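Local coordinates for protein Rho guanine nucleotide exchange factor 3 (Mus musculus, PDB 2Z0Q) that acts as a guanine nucleotide exchange factor for the small GTPases RhoA and RhoB, represented here by its DH-PH tandem, at residues Q29-L34 and V161-L166; L78-D83 and G95-G100; L238-G243 and Q270-P275; G289-G294 and K308-V313. All coordinates share one frame; numbering follows the deposited sequence.

Contact 1. Residues Q29-L34 and V161-L166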
# COMPACT_ATOMS: atom_id res chain seq x y z
N GLN A 29 -21.66 2.21 -9.65
CA GLN A 29 -20.78 3.19 -10.27
C GLN A 29 -19.33 2.97 -9.84
O GLN A 29 -18.40 3.25 -10.60
CB GLN A 29 -21.16 4.64 -9.92
CG GLN A 29 -22.51 5.09 -10.51
CD GLN A 29 -22.78 6.57 -10.25
OE1 GLN A 29 -22.93 7.40 -11.19
NE2 GLN A 29 -22.83 6.93 -8.96
N GLY A 30 -19.13 2.48 -8.61
CA GLY A 30 -17.77 2.27 -8.15
C GLY A 30 -17.10 1.11 -8.87
O GLY A 30 -15.87 1.10 -9.04
N GLU A 31 -17.91 0.12 -9.25
CA GLU A 31 -17.40 -1.05 -9.99
C GLU A 31 -16.97 -0.50 -11.37
O GLU A 31 -15.87 -0.79 -11.87
CB GLU A 31 -18.52 -2.08 -10.18
CG GLU A 31 -19.00 -2.72 -8.85
CD GLU A 31 -17.85 -3.39 -8.15
OE1 GLU A 31 -17.14 -4.15 -8.82
OE2 GLU A 31 -17.64 -3.15 -6.94
N GLU A 32 -17.84 0.31 -11.96
CA GLU A 32 -17.54 0.89 -13.26
C GLU A 32 -16.26 1.71 -13.22
O GLU A 32 -15.41 1.57 -14.12
CB GLU A 32 -18.72 1.75 -13.73
CG GLU A 32 -18.53 2.41 -15.08
CD GLU A 32 -19.86 2.93 -15.63
OE1 GLU A 32 -20.69 3.39 -14.81
OE2 GLU A 32 -20.06 2.88 -16.86
N ASP A 33 -16.11 2.54 -12.20
CA ASP A 33 -14.92 3.38 -12.00
C ASP A 33 -13.65 2.51 -11.85
O ASP A 33 -12.58 2.84 -12.40
CB ASP A 33 -15.06 4.26 -10.74
CG ASP A 33 -16.06 5.40 -10.93
OD1 ASP A 33 -16.49 5.64 -12.07
OD2 ASP A 33 -16.41 6.06 -9.92
N LEU A 34 -13.75 1.44 -11.06
CA LEU A 34 -12.59 0.56 -10.86
C LEU A 34 -12.17 -0.12 -12.19
O LEU A 34 -10.98 -0.14 -12.54
CB LEU A 34 -12.92 -0.52 -9.81
CG LEU A 34 -11.83 -1.58 -9.61
CD1 LEU A 34 -11.96 -2.24 -8.23
CD2 LEU A 34 -11.98 -2.64 -10.71
N VAL A 161 -11.37 -2.96 0.83
CA VAL A 161 -11.50 -2.40 2.17
C VAL A 161 -12.75 -1.57 2.36
O VAL A 161 -13.29 -1.49 3.47
CB VAL A 161 -10.21 -1.56 2.50
CG1 VAL A 161 -10.46 -0.52 3.60
CG2 VAL A 161 -9.10 -2.49 2.87
N LYS A 162 -13.23 -0.99 1.26
CA LYS A 162 -14.39 -0.13 1.26
C LYS A 162 -15.71 -0.88 1.10
O LYS A 162 -16.77 -0.31 1.32
CB LYS A 162 -14.27 0.91 0.14
CG LYS A 162 -15.13 2.15 0.37
CD LYS A 162 -14.85 3.24 -0.69
CE LYS A 162 -15.81 4.42 -0.52
NZ LYS A 162 -15.67 5.35 -1.67
N TYR A 163 -15.68 -2.18 0.78
CA TYR A 163 -16.97 -2.84 0.56
C TYR A 163 -17.90 -2.83 1.80
O TYR A 163 -19.10 -2.61 1.67
CB TYR A 163 -16.79 -4.28 0.05
CG TYR A 163 -16.59 -4.40 -1.45
CD1 TYR A 163 -17.53 -3.85 -2.34
CD2 TYR A 163 -15.49 -5.07 -1.98
CE1 TYR A 163 -17.37 -3.96 -3.71
CE2 TYR A 163 -15.32 -5.19 -3.33
CZ TYR A 163 -16.26 -4.63 -4.21
OH TYR A 163 -16.09 -4.71 -5.58
N PRO A 164 -17.35 -3.09 3.01
CA PRO A 164 -18.25 -3.07 4.17
C PRO A 164 -19.01 -1.71 4.27
O PRO A 164 -20.23 -1.68 4.50
CB PRO A 164 -17.30 -3.31 5.35
CG PRO A 164 -16.24 -4.19 4.76
CD PRO A 164 -16.00 -3.54 3.37
N LEU A 165 -18.28 -0.62 4.10
CA LEU A 165 -18.87 0.72 4.19
C LEU A 165 -19.97 0.90 3.12
O LEU A 165 -21.06 1.39 3.41
CB LEU A 165 -17.75 1.77 3.97
CG LEU A 165 -18.13 3.26 3.94
CD1 LEU A 165 -16.83 4.13 4.16
CD2 LEU A 165 -18.78 3.61 2.63
N LEU A 166 -19.66 0.48 1.90
CA LEU A 166 -20.61 0.65 0.80
C LEU A 166 -21.85 -0.22 0.94
O LEU A 166 -22.97 0.24 0.68
CB LEU A 166 -19.92 0.32 -0.53
CG LEU A 166 -18.76 1.18 -0.99
CD1 LEU A 166 -18.02 0.47 -2.20
CD2 LEU A 166 -19.35 2.54 -1.42

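Contact 2. Residues L78-D83 and G95-G100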
# COMPACT_ATOMS: atom_id res chain seq x y z
N LEU A 78 -20.75 -5.93 -11.90
CA LEU A 78 -21.45 -4.84 -12.58
C LEU A 78 -22.55 -5.35 -13.51
O LEU A 78 -23.66 -4.82 -13.52
CB LEU A 78 -20.44 -4.01 -13.35
CG LEU A 78 -20.96 -2.77 -14.08
CD1 LEU A 78 -21.62 -1.83 -13.09
CD2 LEU A 78 -19.78 -2.08 -14.77
N SER A 79 -22.23 -6.36 -14.31
CA SER A 79 -23.19 -6.92 -15.25
C SER A 79 -24.44 -7.41 -14.52
O SER A 79 -25.56 -7.17 -14.97
CB SER A 79 -22.53 -8.07 -16.03
OG SER A 79 -23.49 -8.70 -16.86
N GLN A 80 -24.25 -8.09 -13.39
CA GLN A 80 -25.37 -8.60 -12.63
C GLN A 80 -26.22 -7.48 -12.00
O GLN A 80 -27.45 -7.55 -11.99
CB GLN A 80 -24.88 -9.57 -11.54
CG GLN A 80 -24.47 -10.93 -12.12
CD GLN A 80 -24.03 -11.90 -11.06
OE1 GLN A 80 -24.73 -12.11 -10.07
NE2 GLN A 80 -22.86 -12.51 -11.26
N LEU A 81 -25.56 -6.45 -11.47
CA LEU A 81 -26.29 -5.32 -10.87
C LEU A 81 -27.06 -4.58 -11.96
O LEU A 81 -28.17 -4.09 -11.73
CB LEU A 81 -25.32 -4.37 -10.20
CG LEU A 81 -24.65 -4.95 -8.97
CD1 LEU A 81 -23.52 -4.03 -8.60
CD2 LEU A 81 -25.66 -5.13 -7.82
N ARG A 82 -26.47 -4.53 -13.15
CA ARG A 82 -27.12 -3.83 -14.26
C ARG A 82 -28.34 -4.61 -14.70
O ARG A 82 -29.43 -4.07 -14.89
CB ARG A 82 -26.15 -3.70 -15.45
CG ARG A 82 -26.86 -3.17 -16.70
CD ARG A 82 -25.96 -3.02 -17.93
NE ARG A 82 -26.64 -2.19 -18.94
CZ ARG A 82 -26.04 -1.56 -19.94
NH1 ARG A 82 -24.72 -1.65 -20.11
NH2 ARG A 82 -26.74 -0.77 -20.74
N ASP A 83 -28.15 -5.91 -14.83
CA ASP A 83 -29.20 -6.81 -15.28
C ASP A 83 -30.46 -6.86 -14.43
O ASP A 83 -31.55 -7.08 -14.94
CB ASP A 83 -28.62 -8.22 -15.39
CG ASP A 83 -29.67 -9.25 -15.68
OD1 ASP A 83 -30.22 -9.20 -16.80
OD2 ASP A 83 -29.96 -10.09 -14.80
N GLY A 95 -29.17 -8.10 -2.52
CA GLY A 95 -28.62 -9.10 -1.61
C GLY A 95 -28.16 -10.41 -2.23
O GLY A 95 -27.00 -10.78 -2.06
N PRO A 96 -29.06 -11.13 -2.92
CA PRO A 96 -28.73 -12.41 -3.57
C PRO A 96 -27.54 -12.31 -4.49
O PRO A 96 -26.65 -13.16 -4.49
CB PRO A 96 -30.01 -12.76 -4.29
CG PRO A 96 -31.09 -12.23 -3.29
CD PRO A 96 -30.52 -10.87 -2.94
N ILE A 97 -27.49 -11.23 -5.29
CA ILE A 97 -26.36 -11.06 -6.20
C ILE A 97 -25.03 -10.93 -5.45
O ILE A 97 -24.02 -11.53 -5.84
CB ILE A 97 -26.57 -9.79 -7.07
CG1 ILE A 97 -27.62 -10.07 -8.16
CG2 ILE A 97 -25.21 -9.36 -7.70
CD1 ILE A 97 -27.99 -8.82 -9.00
N LEU A 98 -25.00 -10.12 -4.38
CA LEU A 98 -23.76 -9.93 -3.63
C LEU A 98 -23.33 -11.23 -2.97
O LEU A 98 -22.18 -11.62 -3.08
CB LEU A 98 -23.94 -8.83 -2.57
CG LEU A 98 -23.96 -7.45 -3.24
CD1 LEU A 98 -24.56 -6.41 -2.30
CD2 LEU A 98 -22.54 -7.07 -3.64
N VAL A 99 -24.25 -11.89 -2.29
CA VAL A 99 -23.91 -13.15 -1.65
C VAL A 99 -23.38 -14.19 -2.66
O VAL A 99 -22.42 -14.89 -2.38
CB VAL A 99 -25.12 -13.70 -0.90
CG1 VAL A 99 -24.80 -15.16 -0.40
CG2 VAL A 99 -25.38 -12.79 0.34
N GLY A 100 -23.99 -14.26 -3.84
CA GLY A 100 -23.48 -15.22 -4.83
C GLY A 100 -22.16 -14.83 -5.47
O GLY A 100 -21.40 -15.69 -5.93
O HOH W 1 -24.08 -13.21 -7.92

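Contact 3. Residues L238-G243 and Q270-P275. With SO4 (sulfate ion), chain C; SO4 (sulfate ion), chain D; SO4 (sulfate ion), chain B.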
# COMPACT_ATOMS: atom_id res chain seq x y z
N LEU A 238 14.49 7.41 2.80
CA LEU A 238 14.82 8.59 3.55
C LEU A 238 16.18 9.00 3.02
O LEU A 238 16.98 8.12 2.67
CB LEU A 238 14.90 8.30 5.06
CG LEU A 238 13.56 7.94 5.71
CD1 LEU A 238 13.78 7.47 7.16
CD2 LEU A 238 12.65 9.19 5.68
N LYS A 239 16.44 10.30 2.95
CA LYS A 239 17.73 10.79 2.47
C LYS A 239 18.53 11.38 3.62
O LYS A 239 18.00 12.18 4.37
CB LYS A 239 17.51 11.88 1.43
CG LYS A 239 18.81 12.44 0.89
CD LYS A 239 18.60 13.07 -0.48
CE LYS A 239 18.39 14.55 -0.39
NZ LYS A 239 18.25 15.13 -1.77
N ASN A 240 19.79 10.99 3.78
CA ASN A 240 20.50 11.56 4.90
C ASN A 240 21.13 12.94 4.60
O ASN A 240 20.96 13.48 3.48
CB ASN A 240 21.49 10.53 5.50
CG ASN A 240 22.77 10.38 4.69
OD1 ASN A 240 23.02 11.08 3.71
ND2 ASN A 240 23.61 9.45 5.15
N ASN A 241 21.79 13.53 5.59
CA ASN A 241 22.36 14.88 5.44
C ASN A 241 23.65 14.92 4.63
O ASN A 241 24.29 15.96 4.54
CB ASN A 241 22.54 15.58 6.81
CG ASN A 241 23.44 14.81 7.76
OD1 ASN A 241 23.77 13.65 7.52
ND2 ASN A 241 23.84 15.46 8.87
N ARG A 242 24.02 13.78 4.05
CA ARG A 242 25.19 13.72 3.17
C ARG A 242 24.69 13.36 1.76
O ARG A 242 25.49 13.05 0.88
CB ARG A 242 26.24 12.70 3.67
CG ARG A 242 26.89 13.11 5.00
CD ARG A 242 27.95 12.11 5.51
NE ARG A 242 27.47 10.73 5.72
CZ ARG A 242 26.85 10.28 6.82
NH1 ARG A 242 26.60 11.10 7.84
NH2 ARG A 242 26.49 9.00 6.90
N GLY A 243 23.37 13.43 1.56
CA GLY A 243 22.81 13.16 0.25
C GLY A 243 22.61 11.69 -0.11
O GLY A 243 22.17 11.37 -1.21
N GLN A 270 21.22 -3.47 1.18
CA GLN A 270 22.52 -3.59 1.81
C GLN A 270 22.57 -2.77 3.11
O GLN A 270 22.38 -1.54 3.08
CB GLN A 270 23.58 -3.11 0.79
CG GLN A 270 25.02 -3.24 1.29
CD GLN A 270 26.03 -2.73 0.28
OE1 GLN A 270 25.71 -2.52 -0.88
NE2 GLN A 270 27.25 -2.53 0.72
N LEU A 271 22.76 -3.45 4.24
CA LEU A 271 22.77 -2.71 5.51
C LEU A 271 23.85 -1.62 5.47
O LEU A 271 24.99 -1.88 5.07
CB LEU A 271 22.97 -3.63 6.71
CG LEU A 271 21.63 -4.09 7.33
CD1 LEU A 271 20.95 -5.08 6.38
CD2 LEU A 271 21.85 -4.68 8.70
N TYR A 272 23.47 -0.41 5.89
CA TYR A 272 24.37 0.76 5.89
C TYR A 272 25.20 0.87 7.19
O TYR A 272 26.32 1.39 7.19
CB TYR A 272 23.51 2.00 5.66
CG TYR A 272 24.23 3.32 5.50
CD1 TYR A 272 25.08 3.53 4.42
CD2 TYR A 272 23.96 4.40 6.36
CE1 TYR A 272 25.66 4.77 4.17
CE2 TYR A 272 24.53 5.68 6.13
CZ TYR A 272 25.37 5.85 5.03
OH TYR A 272 25.89 7.07 4.71
N ARG A 273 24.62 0.39 8.28
CA ARG A 273 25.26 0.37 9.60
C ARG A 273 24.65 -0.81 10.31
O ARG A 273 23.74 -1.48 9.78
CB ARG A 273 24.94 1.65 10.40
CG ARG A 273 25.42 2.91 9.74
CD ARG A 273 26.93 3.12 9.94
NE ARG A 273 27.33 4.48 9.59
CZ ARG A 273 27.58 4.90 8.35
NH1 ARG A 273 27.49 4.06 7.32
NH2 ARG A 273 27.98 6.16 8.15
N GLN A 274 25.10 -1.05 11.52
CA GLN A 274 24.54 -2.13 12.31
C GLN A 274 23.13 -1.72 12.73
O GLN A 274 22.82 -0.54 12.86
CB GLN A 274 25.42 -2.38 13.52
CG GLN A 274 26.84 -2.67 13.05
CD GLN A 274 27.77 -2.93 14.20
OE1 GLN A 274 27.54 -2.45 15.30
NE2 GLN A 274 28.85 -3.67 13.94
N PRO A 275 22.25 -2.70 12.89
CA PRO A 275 20.87 -2.39 13.28
C PRO A 275 20.80 -1.69 14.64
O PRO A 275 21.63 -1.94 15.51
CB PRO A 275 20.20 -3.78 13.35
CG PRO A 275 21.03 -4.63 12.45
CD PRO A 275 22.44 -4.15 12.70
S SO4 C . 29.16 6.79 4.59
O1 SO4 C . 30.55 7.05 4.09
O2 SO4 C . 28.17 7.05 3.47
O3 SO4 C . 29.04 5.36 5.02
O4 SO4 C . 28.92 7.69 5.77
S SO4 D . 27.70 6.95 11.94
O1 SO4 D . 28.90 6.14 12.34
O2 SO4 D . 27.98 7.57 10.61
O3 SO4 D . 26.54 6.04 11.78
O4 SO4 D . 27.38 8.00 12.95
S SO4 B . 26.30 14.82 12.17
O1 SO4 B . 27.45 13.92 12.42
O2 SO4 B . 25.38 14.18 11.18
O3 SO4 B . 25.58 15.09 13.42
O4 SO4 B . 26.80 16.11 11.63

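Contact 4. Residues G289-G294 and K308-V313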
# COMPACT_ATOMS: atom_id res chain seq x y z
N GLY A 289 15.78 23.75 8.82
CA GLY A 289 16.96 24.58 8.81
C GLY A 289 17.94 24.16 9.90
O GLY A 289 19.06 24.66 9.91
N GLU A 290 17.53 23.29 10.82
CA GLU A 290 18.43 22.84 11.91
C GLU A 290 19.51 21.84 11.42
O GLU A 290 20.65 21.78 11.94
CB GLU A 290 17.61 22.21 13.03
CG GLU A 290 18.37 22.00 14.35
CD GLU A 290 17.51 21.43 15.48
OE1 GLU A 290 16.25 21.58 15.43
OE2 GLU A 290 18.10 20.85 16.45
N VAL A 291 19.15 21.03 10.43
CA VAL A 291 20.10 20.07 9.89
C VAL A 291 21.33 20.81 9.29
O VAL A 291 21.24 21.98 8.88
CB VAL A 291 19.45 19.20 8.78
CG1 VAL A 291 19.21 20.03 7.53
CG2 VAL A 291 20.37 18.02 8.45
N ARG A 292 22.48 20.14 9.26
CA ARG A 292 23.68 20.69 8.63
C ARG A 292 23.97 19.69 7.52
O ARG A 292 24.00 18.48 7.76
CB ARG A 292 24.86 20.73 9.60
CG ARG A 292 24.56 21.60 10.83
CD ARG A 292 24.34 22.98 10.32
NE ARG A 292 24.16 24.01 11.33
CZ ARG A 292 23.03 24.69 11.50
NH1 ARG A 292 21.97 24.43 10.75
NH2 ARG A 292 22.99 25.68 12.38
N LEU A 293 24.17 20.18 6.31
CA LEU A 293 24.42 19.31 5.17
C LEU A 293 25.87 19.25 4.76
O LEU A 293 26.61 20.20 4.94
CB LEU A 293 23.61 19.77 3.96
CG LEU A 293 22.12 19.93 4.16
CD1 LEU A 293 21.53 20.36 2.82
CD2 LEU A 293 21.49 18.61 4.64
N GLY A 294 26.25 18.10 4.22
CA GLY A 294 27.61 17.90 3.74
C GLY A 294 27.52 17.18 2.41
O GLY A 294 26.43 16.71 2.03
N LYS A 308 14.59 20.86 4.93
CA LYS A 308 13.34 20.69 5.68
C LYS A 308 12.96 19.21 5.86
O LYS A 308 13.49 18.34 5.20
CB LYS A 308 12.20 21.45 4.99
CG LYS A 308 11.63 20.78 3.77
CD LYS A 308 10.49 21.63 3.16
CE LYS A 308 10.94 23.08 2.95
NZ LYS A 308 10.05 23.83 1.98
N ASN A 309 12.05 18.96 6.79
CA ASN A 309 11.51 17.63 7.06
C ASN A 309 12.55 16.59 7.53
O ASN A 309 12.47 15.45 7.15
CB ASN A 309 10.78 17.11 5.82
CG ASN A 309 9.59 17.99 5.46
OD1 ASN A 309 9.20 18.12 4.30
ND2 ASN A 309 9.02 18.62 6.46
N PHE A 310 13.47 16.99 8.40
CA PHE A 310 14.48 16.09 8.93
C PHE A 310 14.21 15.66 10.36
O PHE A 310 13.50 16.33 11.11
CB PHE A 310 15.87 16.78 8.95
CG PHE A 310 16.68 16.60 7.71
CD1 PHE A 310 16.57 17.51 6.64
CD2 PHE A 310 17.59 15.56 7.61
CE1 PHE A 310 17.37 17.37 5.50
CE2 PHE A 310 18.38 15.41 6.50
CZ PHE A 310 18.27 16.32 5.43
N PHE A 311 14.75 14.50 10.74
CA PHE A 311 14.69 14.08 12.14
C PHE A 311 15.98 13.32 12.38
O PHE A 311 16.64 12.92 11.43
CB PHE A 311 13.43 13.25 12.49
CG PHE A 311 13.28 11.97 11.70
CD1 PHE A 311 13.76 10.79 12.20
CD2 PHE A 311 12.63 11.98 10.47
CE1 PHE A 311 13.58 9.58 11.48
CE2 PHE A 311 12.45 10.79 9.76
CZ PHE A 311 12.91 9.61 10.25
N ARG A 312 16.34 13.16 13.64
CA ARG A 312 17.58 12.49 13.99
C ARG A 312 17.35 11.20 14.77
O ARG A 312 16.53 11.13 15.66
CB ARG A 312 18.47 13.43 14.83
CG ARG A 312 19.91 12.90 15.09
CD ARG A 312 20.77 13.84 15.97
NE ARG A 312 20.57 15.30 15.86
CZ ARG A 312 21.17 16.11 14.99
NH1 ARG A 312 22.01 15.66 14.08
NH2 ARG A 312 21.02 17.40 15.11
N VAL A 313 18.10 10.18 14.40
CA VAL A 313 18.06 8.94 15.12
C VAL A 313 19.49 8.66 15.55
O VAL A 313 20.40 8.72 14.74
CB VAL A 313 17.58 7.77 14.25
CG1 VAL A 313 17.78 6.53 14.99
CG2 VAL A 313 16.07 7.93 13.88
O HOH W 2 20.54 19.94 16.20
O HOH W 3 22.03 19.59 13.11
O HOH W 4 22.75 17.52 11.27

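Contact 1. Residues Q29-L34 and V161-L166
In the helical bundle of the DH (RhoGEF) domain, helices 15-51 and 155-172 are linked here by a buried hydrogen bond between E31 and Y163. The tyrosine hydroxyl donates to the carboxylate: Y163 OH lies 2.6 Å from E31 OE2 and meets the syn lone pair, on the side of the other carboxylate oxygen. E31 OE2 sits in the plane of the phenol ring, at its edge. Ring and carboxylate planes differ by only 15°, although the two side chains cross at about a right angle. A bend at chi2 (-59°) of E31 turns its carboxylate off the helix surface and over to the phenol. Both carboxylate oxygens are engaged: OE2 also forms a salt bridge with R159, one turn before Y163, while OE1 bonds to ND1 of H74 on helix 67-84. Several partners thus hold the buried carboxylate against rotation, and the nearby R159 would be expected to stabilise its negative charge. I191 of helix 180-213 packs against the Y163 side chain. Y163 opens the run Y163-P164-L165-L166, which matches the Tyr-Pro-Leu-Leu signature of the third conserved region of Dbl-family DH domains.

Contact 2. Residues L78-D83 and G95-G100
The carboxamide of Q80 is the flat side-chain group of this contact, and I97 meets it at the oxygen: I97 CG2 lies 3.7 Å from Q80 OE1, well above the amide plane. The same methyl also touches the stem of the glutamine, 3.9 Å from Q80 CB. The Q80 peptide is the second flat group: I97 CD1 lies over its face, 3.3 Å from Q80 O. The two side chains slide past each other in opposite directions. In I97 the CG1 arm is anti to the carbonyl carbon (chi1 -75°), which turns CD1 onto the Q80 peptide of the facing helix and leaves CG2 above the plane at the oxygen end of the amide. The chain of Q80 is extended beyond CG and reaches out alongside I97. L81 closes the apolar side more loosely, its CD2 4.3 Å from I97 CG2.

The polar link is indirect. A single water donates to Q80 OE1 at 2.5 Å and to I97 O at 2.7 Å, tying the glutamine to a backbone carbonyl of the other helix. The nitrogen end of the amide is held from its own helix: Q80 NE2 bonds to E76, one turn earlier, which fixes which way round the amide lies.

Around this pair, I97 extends its packing to L77 and V84 of helix 67-84, and L81 rests on S28 of helix 15-51. The short helix 95-101 is set against helix 180-213 by L98 on L184 and by the G95 N bond to D180, so it bridges helices 67-84 and 180-213 within the DH bundle.

Contact 3. Residues L238-G243 and Q270-P275
Hydrogen bonds across the contact converge on the hydroxyl of Y272. R242 NH2 donates to Y272 OH at 3.0 Å, with guanidinium and phenol ring nearly coplanar (11°) and the oxygen tilted slightly from the guanidinium plane. N240 ND2 adds a weak, bent bond to Y272 OH at 3.3 Å, its amide turned 59° to the ring. The hydroxyl in turn donates to a sulfate, chain C, with Y272 OH 2.6 Å from O2.

Within the loop 240-243, a type I turn, N240 OD1 accepts from R242 N in an Asx turn. This ties the asparagine down while its ND2 lies above one face of the R242 guanidinium, offset toward its rim.

Ionic contacts centre on R273, whose guanidinium lies between two sulfates, both sulfur atoms in its plane. NH2 of R273 bonds to O4 of the chain C ion at 3.0 Å and to O2 of the chain D ion at 2.8 Å, while NE takes O3 of the latter. A bend at chi2 (-78°) folds R273 back, so that NH1 hovers 3.4 Å above the centre of the Y272 ring and bonds to Y272 O. R242 and R273 approach through their NH2 groups, 3.4 Å apart, beside the chain C sulfate, which R273 hydrogen-bonds and R242 NH2 approaches. N241 ND2 binds a third sulfate, chain B.

The sulfates probably come from the crystallisation liquor. R242, R273 and Y272 nonetheless gather round the chain C ion, consistent with a PH-domain surface that can accept anions; the anion probably draws the two guanidinium groups together.

Contact 4. Residues G289-G294 and K308-V313
V291 sets its methyls over one face of the F310 ring, and the rest of the contact is arranged round this CH-pi pair. V291 CG2 stands 3.8 Å from the centroid of the F310 ring, 11° off the ring normal. The other methyl, CG1, is 3.8 Å from F310 CD1. With CG2 anti to the backbone N and CG1 between the N and the carbonyl carbon (chi1 71°), both methyls rest on the same face, CG2 near the centre and CG1 by the CD1-CE1 side. L293, two residues on, comes at it obliquely, its CD2 4.0 Å from F310 CZ, so the irregular loop 289-294 lays two aliphatic side chains against one phenylalanine of strand 310-315.

Beside this apolar patch the link is through water. R312 and E290 have opposite charges but do not touch: R312 NH2 is 4.7 Å from E290 OE2. One water bridges them, donating to OE2 of E290 at 2.6 Å and accepting a weak bond from R312 NH2. Another donates to E290 O at 2.8 Å and accepts from R312 NH2. Both waters lie in the R312 guanidinium plane, at its edge. R312 NE also has a long, weak ion pair with E284. The loop also braces itself, R292 NH1 curling back to V291 O at 3.2 Å, with a weaker bond to G289 O.

V291 further packs on S325 of strand 322-327, and F310 on Q327 of the same strand. The chemistry is thus divided: a buried CH-pi contact fits the loop closely onto the strand, while E290 and R312 are linked through water, which probably screens their attraction.

The four contacts split between the two domains of the DH-PH tandem. Contacts 1 and 2 lie in the helical DH domain, centres 13 Å apart, and touch where E31 and E32 pack on L78; along the chain, both segments of contact 2 fall between those of contact 1. Contacts 3 and 4 follow in series in the PH domain, centres 14 Å apart, and reach the same sheet. They meet at N241, whose O is 2.9 Å from N of G294, a probable hydrogen bond. Between domains the centres are 40 to 55 Å apart, on opposite sides of the chain's centre. The GEF thus combines an exchange domain of packed helices with a sheet-based PH domain.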